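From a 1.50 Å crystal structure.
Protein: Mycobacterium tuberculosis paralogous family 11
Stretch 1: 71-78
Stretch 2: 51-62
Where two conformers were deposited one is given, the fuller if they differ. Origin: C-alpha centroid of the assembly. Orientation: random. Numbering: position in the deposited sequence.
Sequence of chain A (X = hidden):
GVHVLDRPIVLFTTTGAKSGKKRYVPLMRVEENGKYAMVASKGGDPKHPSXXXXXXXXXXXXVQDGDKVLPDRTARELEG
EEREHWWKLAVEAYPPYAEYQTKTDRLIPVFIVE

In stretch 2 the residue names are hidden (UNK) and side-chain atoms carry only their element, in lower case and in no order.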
ATOM      1  N   PRO A  71      -5.135   4.151  13.336  1.00  9.67           N
ATOM      2  CA  PRO A  71      -6.184   4.861  12.633  1.00  7.75           C
ATOM      3  C   PRO A  71      -5.730   6.151  11.929  1.00  8.90           C
ATOM      4  O   PRO A  71      -4.956   6.944  12.498  1.00  7.92           O
ATOM      5  CB  PRO A  71      -7.216   5.158  13.736  1.00 10.85           C
ATOM      6  CG  PRO A  71      -6.387   5.284  14.968  1.00 11.54           C
ATOM      7  CD  PRO A  71      -5.283   4.286  14.810  1.00  9.71           C
ATOM      8  N   ASP A  72      -6.309   6.390  10.743  1.00  7.72           N
ATOM      9  CA  ASP A  72      -6.323   7.696  10.113  1.00  7.54           C
ATOM     10  C   ASP A  72      -4.921   8.294   9.994  1.00 10.19           C
ATOM     11  O   ASP A  72      -4.673   9.459  10.313  1.00  8.56           O
ATOM     12  CB  ASP A  72      -7.227   8.637  10.882  1.00  7.08           C
ATOM     13  CG  ASP A  72      -8.667   8.178  10.875  1.00  9.99           C
ATOM     14  OD1 ASP A  72      -9.048   7.354  10.003  1.00 12.83           O
ATOM     15  OD2 ASP A  72      -9.399   8.575  11.790  1.00 16.85           O
ATOM     16  N   ARG A  73      -4.011   7.466   9.522  0.92  4.84           N
ATOM     17  CA  ARG A  73      -2.690   7.886   9.113  0.92  5.89           C
ATOM     18  C   ARG A  73      -2.782   8.474   7.716  0.92  7.25           C
ATOM     19  O   ARG A  73      -3.823   8.655   7.237  0.92  6.27           O
ATOM     20  CB  ARG A  73      -1.749   6.672   9.155  0.92  5.76           C
ATOM     21  CG  ARG A  73      -1.606   6.121  10.566  0.92  6.82           C
ATOM     22  CD  ARG A  73      -1.129   7.142  11.623  0.92  8.60           C
ATOM     23  NE  ARG A  73      -0.536   6.459  12.768  0.92 10.91           N
ATOM     24  CZ  ARG A  73      -1.143   6.186  13.868  0.92 12.25           C
ATOM     25  NH1 ARG A  73      -2.385   6.536  14.075  0.92 12.02           N
ATOM     26  NH2 ARG A  73      -0.431   5.597  14.813  0.92 12.13           N
ATOM     27  N   THR A  74      -1.646   8.821   7.142  1.00  7.99           N
ATOM     28  CA  THR A  74      -1.625   9.532   5.882  1.00  6.71           C
ATOM     29  C   THR A  74      -0.729   8.813   4.871  1.00  6.78           C
ATOM     30  O   THR A  74       0.406   8.455   5.168  1.00  8.58           O
ATOM     31  CB  THR A  74      -1.070  10.958   6.036  1.00  9.12           C
ATOM     32  OG1 THR A  74      -1.759  11.621   7.092  1.00  9.27           O
ATOM     33  CG2 THR A  74      -1.185  11.758   4.764  1.00  9.41           C
ATOM     34  N   ALA A  75      -1.327   8.482   3.722  1.00  5.40           N
ATOM     35  CA  ALA A  75      -0.646   7.860   2.599  1.00  5.36           C
ATOM     36  C   ALA A  75      -0.001   8.924   1.719  1.00  6.08           C
ATOM     37  O   ALA A  75      -0.695   9.864   1.269  1.00  8.62           O
ATOM     38  CB  ALA A  75      -1.664   7.071   1.800  1.00  7.09           C
ATOM     39  N   ARG A  76       1.290   8.788   1.438  1.00  5.53           N
ATOM     40  CA  ARG A  76       2.039   9.742   0.603  1.00  5.45           C
ATOM     41  C   ARG A  76       2.778   8.951  -0.486  1.00  7.12           C
ATOM     42  O   ARG A  76       3.579   8.050  -0.187  1.00  7.23           O
ATOM     43  CB  ARG A  76       2.996  10.523   1.511  1.00  9.00           C
ATOM     44  CG  ARG A  76       4.081  11.325   0.818  1.00 13.29           C
ATOM     45  CD  ARG A  76       4.843  12.207   1.830  1.00 15.50           C
ATOM     46  NE  ARG A  76       5.582  11.478   2.850  1.00 15.44           N
ATOM     47  CZ  ARG A  76       6.814  11.014   2.717  1.00 12.60           C
ATOM     48  NH1 ARG A  76       7.470  11.189   1.572  1.00 15.60           N
ATOM     49  NH2 ARG A  76       7.399  10.392   3.736  1.00 14.30           N
ATOM     50  N   GLU A  77       2.591   9.328  -1.726  1.00  8.01           N
ATOM     51  CA  GLU A  77       3.270   8.692  -2.828  1.00  7.93           C
ATOM     52  C   GLU A  77       4.750   9.072  -2.815  1.00  7.42           C
ATOM     53  O   GLU A  77       5.096  10.267  -2.800  1.00 10.16           O
ATOM     54  CB  GLU A  77       2.624   9.097  -4.177  1.00  7.49           C
ATOM     55  CG  GLU A  77       3.125   8.294  -5.349  1.00 10.83           C
ATOM     56  CD  GLU A  77       2.322   8.467  -6.606  1.00 15.54           C
ATOM     57  OE1 GLU A  77       1.395   9.273  -6.586  1.00 12.96           O
ATOM     58  OE2 GLU A  77       2.697   7.885  -7.648  1.00 18.74           O
ATOM     59  N   LEU A  78       5.600   8.055  -2.732  1.00  8.38           N
ATOM     60  CA  LEU A  78       7.049   8.206  -2.624  1.00  6.70           C
ATOM     61  C   LEU A  78       7.679   8.506  -3.965  1.00  7.65           C
ATOM     62  O   LEU A  78       7.166   8.134  -5.035  1.00  8.57           O
ATOM     63  CB  LEU A  78       7.682   6.935  -2.062  1.00  6.25           C
ATOM     64  CG  LEU A  78       7.269   6.632  -0.650  1.00  6.66           C
ATOM     65  CD1 LEU A  78       7.756   5.230  -0.326  1.00 11.09           C
ATOM     66  CD2 LEU A  78       7.842   7.654   0.333  1.00 11.57           C
ATOM     67  N   UNK A  51      -7.743   1.192  -6.051  1.00 11.59           N
ATOM     68  CA  UNK A  51      -7.507   2.026  -4.909  1.00 10.55           C
ATOM     69  C   UNK A  51      -6.467   3.132  -5.096  1.00 11.58           C
ATOM     70  O   UNK A  51      -6.370   4.009  -4.249  1.00 12.92           O
ATOM     71  c   UNK A  51      -4.590   0.620  -3.649  1.00  7.81           C
ATOM     72  n   UNK A  51      -4.701  -1.574  -4.101  1.00  9.71           N
ATOM     73  c   UNK A  51      -7.190   1.154  -3.689  1.00 11.16           C
ATOM     74  c   UNK A  51      -5.990   0.256  -3.835  1.00  8.07           C
ATOM     75  c   UNK A  51      -3.820  -0.552  -3.840  1.00  8.69           C
ATOM     76  c   UNK A  51      -3.927   1.814  -3.322  1.00  8.49           C
ATOM     77  c   UNK A  51      -2.405  -0.548  -3.728  1.00  8.76           C
ATOM     78  c   UNK A  51      -1.831   0.647  -3.406  1.00  8.73           C
ATOM     79  c   UNK A  51      -5.991  -1.090  -4.099  1.00  9.39           C
ATOM     80  c   UNK A  51      -2.576   1.816  -3.249  1.00  7.24           C
ATOM     81  N   UNK A  52      -5.671   3.073  -6.143  1.00 11.34           N
ATOM     82  CA  UNK A  52      -4.599   4.040  -6.338  1.00  9.12           C
ATOM     83  C   UNK A  52      -5.180   5.466  -6.383  1.00  9.57           C
ATOM     84  O   UNK A  52      -4.703   6.343  -5.670  1.00  9.85           O
ATOM     85  o   UNK A  52      -0.276   7.643  -9.491  1.00 30.84           O
ATOM     86  c   UNK A  52      -1.221   6.690  -9.061  1.00 17.99           C
ATOM     87  c   UNK A  52      -2.965   4.788  -8.118  1.00 12.00           C
ATOM     88  c   UNK A  52      -3.327   5.655  -9.152  1.00 12.24           C
ATOM     89  c   UNK A  52      -1.726   4.930  -7.567  1.00 12.65           C
ATOM     90  c   UNK A  52      -0.835   5.852  -8.050  1.00 16.88           C
ATOM     91  c   UNK A  52      -2.448   6.593  -9.625  1.00 11.95           C
ATOM     92  c   UNK A  52      -3.887   3.750  -7.649  1.00 10.20           C
ATOM     93  N   UNK A  53      -6.170   5.682  -7.235  1.00 12.04           N
ATOM     94  CA  UNK A  53      -6.759   7.016  -7.307  1.00 10.40           C
ATOM     95  C   UNK A  53      -7.491   7.423  -6.016  1.00 10.62           C
ATOM     96  O   UNK A  53      -7.435   8.596  -5.643  1.00 11.88           O
ATOM     97  c   UNK A  53      -6.754   7.334  -9.864  1.00 16.67           C
ATOM     98  c   UNK A  53      -6.167   6.642 -12.082  1.00 17.82           C
ATOM     99  c   UNK A  53      -5.223   7.635 -12.164  1.00 18.13           C
ATOM    100  c   UNK A  53      -7.614   7.172  -8.593  1.00 19.52           C
ATOM    101  c   UNK A  53      -5.796   8.332  -9.941  1.00 23.16           C
ATOM    102  c   UNK A  53      -5.022   8.509 -11.076  1.00 23.77           C
ATOM    103  c   UNK A  53      -6.914   6.484 -10.926  1.00 20.45           C
ATOM    104  N   UNK A  54      -8.011   6.456  -5.298  0.56 12.48           N
ATOM    105  CA  UNK A  54      -8.674   6.753  -4.057  0.56 13.47           C
ATOM    106  C   UNK A  54      -7.734   7.296  -2.946  0.56 12.47           C
ATOM    107  O   UNK A  54      -8.094   8.224  -2.271  0.56 10.73           O
ATOM    108  c   UNK A  54     -10.454   4.941  -4.318  0.56 17.01           C
ATOM    109  c   UNK A  54      -9.354   5.516  -3.482  0.56 12.48           C
ATOM    110  o   UNK A  54     -11.063   5.598  -5.092  0.56 23.95           O
ATOM    111  n   UNK A  54     -10.735   3.636  -4.093  0.56 13.55           N
ATOM    112  N   UNK A  55      -6.563   6.703  -2.789  0.56  8.19           N
ATOM    113  CA  UNK A  55      -5.653   7.179  -1.765  0.56  7.22           C
ATOM    114  C   UNK A  55      -5.032   8.507  -2.187  0.56  7.87           C
ATOM    115  O   UNK A  55      -4.543   9.225  -1.334  0.56 10.05           O
ATOM    116  c   UNK A  55      -4.555   6.135  -1.349  0.56  8.09           C
ATOM    117  c   UNK A  55      -3.717   5.658  -2.537  0.56  7.94           C
ATOM    118  c   UNK A  55      -5.216   4.958  -0.679  0.56  9.66           C
ATOM    119  N   UNK A  56      -5.026   8.824  -3.474  1.00  8.23           N
ATOM    120  CA  UNK A  56      -4.553  10.146  -3.844  1.00  8.28           C
ATOM    121  C   UNK A  56      -5.646  11.209  -3.614  1.00  7.21           C
ATOM    122  O   UNK A  56      -5.378  12.279  -3.065  1.00  8.91           O
ATOM    123  c   UNK A  56      -4.061  10.105  -5.281  1.00 10.21           C
ATOM    124  c   UNK A  56      -2.780   9.258  -5.471  1.00 11.43           C
ATOM    125  n   UNK A  56      -2.201  10.517  -9.142  1.00 27.43           N
ATOM    126  c   UNK A  56      -2.415   9.091  -6.952  1.00 17.50           C
ATOM    127  c   UNK A  56      -2.371  10.449  -7.663  1.00 26.12           C
ATOM    128  N   UNK A  57      -6.889  10.839  -3.898  1.00  5.53           N
ATOM    129  CA  UNK A  57      -8.025  11.778  -3.625  1.00  9.32           C
ATOM    130  C   UNK A  57      -8.245  12.002  -2.160  1.00  9.84           C
ATOM    131  O   UNK A  57      -8.603  13.107  -1.724  1.00 10.21           O
ATOM    132  c   UNK A  57      -9.287  11.299  -4.243  1.00 11.39           C
ATOM    133  N   UNK A  58      -8.026  10.945  -1.361  1.00  6.92           N
ATOM    134  CA  UNK A  58      -8.141  11.040   0.079  1.00  5.81           C
ATOM    135  C   UNK A  58      -7.021  10.285   0.786  1.00  8.21           C
ATOM    136  O   UNK A  58      -7.086   9.072   0.959  1.00  8.82           O
ATOM    137  c   UNK A  58      -9.480  10.547   0.578  1.00  9.04           C
ATOM    138  o   UNK A  58      -8.723  11.287   2.782  1.00  7.51           O
ATOM    139  n   UNK A  58     -10.656  10.107   2.611  1.00  8.62           N
ATOM    140  c   UNK A  58      -9.563  10.664   2.079  1.00  7.26           C
ATOM    141  N   UNK A  59      -5.924  10.971   1.118  1.00  7.04           N
ATOM    142  CA  UNK A  59      -4.788  10.252   1.698  1.00  7.55           C
ATOM    143  C   UNK A  59      -4.970   9.678   3.120  1.00  6.14           C
ATOM    144  O   UNK A  59      -4.042   9.031   3.629  1.00  6.95           O
ATOM    145  c   UNK A  59      -5.599  12.341   0.741  1.00  6.05           C
ATOM    146  c   UNK A  59      -3.695  11.336   1.752  1.00  8.11           C
ATOM    147  c   UNK A  59      -4.101  12.330   0.669  1.00  8.39           C
ATOM    148  N   UNK A  60      -6.101   9.911   3.786  1.00  5.97           N
ATOM    149  CA  UNK A  60      -6.285   9.462   5.162  1.00  6.98           C
ATOM    150  C   UNK A  60      -6.626   7.947   5.082  1.00  6.38           C
ATOM    151  O   UNK A  60      -7.653   7.566   4.554  1.00  7.50           O
ATOM    152  c   UNK A  60      -7.585   9.740   7.274  1.00 10.00           C
ATOM    153  o   UNK A  60      -7.177  11.585   5.747  1.00  8.37           O
ATOM    154  c   UNK A  60      -7.420  10.175   5.831  1.00  7.35           C
ATOM    155  N   UNK A  61      -5.751   7.125   5.630  1.00  5.37           N
ATOM    156  CA  UNK A  61      -5.746   5.644   5.502  1.00  6.11           C
ATOM    157  C   UNK A  61      -5.393   5.038   6.824  1.00  5.58           C
ATOM    158  O   UNK A  61      -4.432   5.465   7.491  1.00  7.60           O
ATOM    159  c   UNK A  61      -4.546   3.704   4.441  1.00  7.41           C
ATOM    160  c   UNK A  61      -5.111   5.751   3.077  1.00  8.80           C
ATOM    161  c   UNK A  61      -4.713   5.197   4.461  1.00  8.06           C
ATOM    162  N   UNK A  62      -6.197   4.073   7.273  1.00  6.18           N
ATOM    163  CA  UNK A  62      -5.925   3.331   8.495  1.00  6.49           C
ATOM    164  C   UNK A  62      -5.192   2.002   8.161  1.00  5.97           C
ATOM    165  O   UNK A  62      -5.340   1.453   7.077  1.00  7.96           O
ATOM    166  o   UNK A  62      -7.851   4.168   9.667  1.00  8.37           O
ATOM    167  c   UNK A  62      -7.190   2.994   9.266  1.00  7.72           C
TER
HETATM  168  O   HOH W   1       0.400  10.458  -8.857  1.00 25.31           O
HETATM  169  O   HOH W   2      -1.797   9.884  -1.230  1.00 11.00           O
HETATM  170  O   HOH W   3      -9.557   4.712   7.858  1.00 31.71           O

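Position 51 carries one carbon followed by fused five- and six-membered rings holding eight carbons and one nitrogen. This is an indole, so the residue is Trp51; it is buried, but does not reach stretch 1. Position 52 has one carbon, then a six-carbon ring bearing one oxygen, a phenol: Tyr52. Its CA-to-CB bond points sideways, yet the long ring brings its hydroxyl to the strand, with OH 3.5 Å from Glu77 OE2, which lies at the ring edge. Position 53 has one carbon and a plain six-carbon ring, hence Phe53, exposed and remote from the strand.

At position 54 two carbons appear, the second carrying one oxygen and one nitrogen. That amide on a short stem is Asn54, also out of reach. Position 55 has three carbons, one bearing the other two, which identifies Val55. Its CB sits 4.4 Å from Ala75 CB, and a compact branched apolar group suits this buried place facing a methyl. Position 56 shows four carbons in a row ending in nitrogen: Lys56. The chain starts sideways, but its length carries the end nearer, with CD 3.8 Å from Glu77 OE1. NZ remains 4.6 Å from Glu77 OE1, beyond a salt bridge, and water 1 fills the gap, donating to Glu77 OE1 (2.7 Å) and accepting from Lys56 NZ (2.6 Å).

Position 57 has a single carbon, Ala57, exposed on the last turn of the helix. Position 58 again has two carbons, the second with one oxygen and one nitrogen: Asn58, the first residue to leave helical phi/psi. Its OD1 accepts from the backbone N of position 60 at 3.1 Å, steadying the turn from helix to strand. Position 59 has three carbons closing a ring onto its own backbone nitrogen, so it is Pro59. Lacking an amide proton, it contributes its carbonyl: Ala75 N donates to Pro59 O at 2.8 Å, nearly linear.

Position 60 has one carbon bearing an oxygen and a carbon: Thr60. This beta-branched residue suits a strand; its CG2 lies 3.7 Å from Asp72 CA, and its side chain shares a sheet face with that of Thr74. Position 61 has three carbons, again branched at the first, giving Val61. Its CG2 packs 3.9 Å from Ala75 CB, apolar against apolar in a buried setting. Position 62 has one carbon and one oxygen, Ser62. Its short hydroxyl meets the backbone where stretch 1 turns a corner, OG accepting from Asp72 N at 2.9 Å.

The contact is a short antiparallel pairing overlaid by a helix. Val61 N donates to Arg73 O (2.9 Å), while the return bond from Arg73 N to Val61 O (2.9 Å) is weak, its angle only 123°. Ala75 lies against both valines, and water 2 donates to Val55 O (2.8 Å) and Ala75 O (2.7 Å), tying helix to strand. Backbone bonds thus set the register, while side chains and water join the helix.

Stretch 2 51-62: WYFNVKANPTVS
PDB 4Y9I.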